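Local coordinates for envelopment polyprotein (Bovine Schmallenberg virus BH80/Germany/2011, PDB 7A56), which probably drives fusion of viral and host membranes during entry as a class II fusion glycoprotein, refolding into a postfusion trimer, at residues P80-L85 / V330-T335. Numbering follows the deposited sequence.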
loop_
_atom_site.group_PDB
_atom_site.type_symbol
_atom_site.label_atom_id
_atom_site.label_comp_id
_atom_site.label_asym_id
_atom_site.label_seq_id
_atom_site.Cartn_x
_atom_site.Cartn_y
_atom_site.Cartn_z
ATOM N N PRO A 80 -9.391 -8.257 -18.982
ATOM C CA PRO A 80 -9.053 -7.547 -17.723
ATOM C C PRO A 80 -10.286 -7.036 -17.022
ATOM O O PRO A 80 -11.198 -6.513 -17.671
ATOM C CB PRO A 80 -8.184 -6.373 -18.196
ATOM C CG PRO A 80 -7.515 -6.946 -19.478
ATOM C CD PRO A 80 -8.622 -7.745 -20.146
ATOM N N ALA A 81 -10.274 -7.102 -15.675
ATOM C CA ALA A 81 -11.386 -6.548 -14.898
ATOM C C ALA A 81 -11.156 -5.042 -14.848
ATOM O O ALA A 81 -10.613 -4.513 -13.878
ATOM C CB ALA A 81 -11.458 -7.163 -13.504
ATOM N N ILE A 82 -11.543 -4.356 -15.940
ATOM C CA ILE A 82 -11.330 -2.918 -16.104
ATOM C C ILE A 82 -12.671 -2.266 -16.392
ATOM O O ILE A 82 -13.410 -2.720 -17.255
ATOM C CB ILE A 82 -10.309 -2.603 -17.224
ATOM C CG1 ILE A 82 -8.917 -2.977 -16.736
ATOM C CG2 ILE A 82 -10.374 -1.089 -17.638
ATOM C CD1 ILE A 82 -7.792 -2.880 -17.817
ATOM N N ASN A 83 -12.990 -1.201 -15.661
ATOM C CA ASN A 83 -14.297 -0.542 -15.823
ATOM C C ASN A 83 -14.569 -0.069 -17.262
ATOM O O ASN A 83 -13.827 0.745 -17.815
ATOM C CB ASN A 83 -14.348 0.643 -14.845
ATOM C CG ASN A 83 -15.711 1.291 -14.819
ATOM O OD1 ASN A 83 -16.653 0.780 -14.232
ATOM N ND2 ASN A 83 -15.817 2.408 -15.477
ATOM N N GLY A 84 -15.698 -0.513 -17.840
ATOM C CA GLY A 84 -16.115 -0.139 -19.173
ATOM C C GLY A 84 -15.602 -1.047 -20.294
ATOM O O GLY A 84 -16.065 -0.922 -21.421
ATOM N N LEU A 85 -14.627 -1.891 -20.038
ATOM C CA LEU A 85 -14.003 -2.650 -21.140
ATOM C C LEU A 85 -14.888 -3.794 -21.609
ATOM O O LEU A 85 -15.562 -4.443 -20.807
ATOM C CB LEU A 85 -12.654 -3.215 -20.667
ATOM C CG LEU A 85 -11.685 -3.789 -21.735
ATOM C CD1 LEU A 85 -11.225 -2.730 -22.661
ATOM C CD2 LEU A 85 -10.471 -4.367 -20.954
ATOM N N VAL A 330 -9.903 3.042 -10.384
ATOM C CA VAL A 330 -8.756 2.171 -10.423
ATOM C C VAL A 330 -8.654 1.648 -11.855
ATOM O O VAL A 330 -9.605 1.723 -12.641
ATOM C CB VAL A 330 -8.877 0.998 -9.420
ATOM C CG1 VAL A 330 -8.921 1.471 -7.991
ATOM C CG2 VAL A 330 -10.161 0.138 -9.706
ATOM N N SER A 331 -7.492 1.090 -12.181
ATOM C CA SER A 331 -7.355 0.496 -13.485
ATOM C C SER A 331 -7.806 -0.982 -13.370
ATOM O O SER A 331 -8.947 -1.242 -12.992
ATOM C CB SER A 331 -5.930 0.706 -13.977
ATOM O OG SER A 331 -4.935 0.364 -13.007
ATOM N N SER A 332 -6.944 -1.964 -13.603
ATOM C CA SER A 332 -7.365 -3.374 -13.499
ATOM C C SER A 332 -7.482 -3.835 -12.052
ATOM O O SER A 332 -6.597 -3.571 -11.253
ATOM C CB SER A 332 -6.360 -4.302 -14.176
ATOM O OG SER A 332 -6.876 -5.633 -14.167
ATOM N N VAL A 333 -8.537 -4.591 -11.718
ATOM C CA VAL A 333 -8.572 -5.290 -10.414
ATOM C C VAL A 333 -8.431 -6.801 -10.565
ATOM O O VAL A 333 -8.628 -7.544 -9.587
ATOM C CB VAL A 333 -9.853 -4.951 -9.613
ATOM C CG1 VAL A 333 -9.957 -3.416 -9.366
ATOM C CG2 VAL A 333 -11.076 -5.404 -10.398
ATOM N N GLY A 334 -8.110 -7.287 -11.756
ATOM C CA GLY A 334 -7.967 -8.707 -11.873
ATOM C C GLY A 334 -8.271 -9.147 -13.304
ATOM O O GLY A 334 -8.136 -8.364 -14.245
ATOM N N THR A 335 -8.686 -10.404 -13.432
ATOM C CA THR A 335 -9.003 -11.004 -14.751
ATOM C C THR A 335 -10.371 -11.677 -14.695
ATOM O O THR A 335 -10.650 -12.470 -13.772
ATOM C CB THR A 335 -7.950 -12.052 -15.128
ATOM O OG1 THR A 335 -6.630 -11.509 -15.131
ATOM C CG2 THR A 335 -8.299 -12.743 -16.541
HETATM O O HOH W 1 -11.316 -0.151 -13.672
#
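With CG1 anti to its carbonyl carbon (chi1 -72°), Ile82 turns this branch onto the backbone of Ser332, where Ile82 CG1 lies 3.6 Å from Ser332 CA; Ser332 in turn sets OG anti to its own N, beside its carbonyl carbon. The contact illustrates how two strands can stay joined after their regular pairing ends. Strands 70-80 and 335-343 are antiparallel neighbours, and Pro80 faces Thr335 as a non-hydrogen-bonded pair, their CA atoms 4.6 Å apart. Beyond it Ala81 carries the link through both of its backbone polar atoms. Ala81 N donates almost straight to Gly334 O at 2.9 Å, approaching from above that carbonyl's plane. Ala81 O accepts from Val333 N at 3.0 Å, the donor tilted only 18° from the carbonyl plane. Ser332 CA adds a CA-H...O contact to the same oxygen. Beside these bonds the methyl CB of Ala81 meets Val333 CG2 at 3.6 Å. Ala81 is also the centre of an inverse gamma turn, whose closing bond from Ile82 N to Pro80 O is weak, and a type II turn from Ile82 to Leu85 then leads into strand 86-92. Within segment 330-335, Ser332 OG accepts from Gly334 N at 3.2 Å, forming an ST turn; the same hydroxyl bonds to Thr232 O of the second subunit. Val217 of that subunit packs on Pro80 and Ile82. One water extends the link, accepting from Asn83 N at 2.8 Å and placed to donate to Ser331 O, though other acceptors compete for its protons. The chemistry thus implies a buried junction held mainly by backbone groups, with alanine, isoleucine and valine carbons packed around them, and with one serine hydroxyl serving both the local turn and the trimer interface.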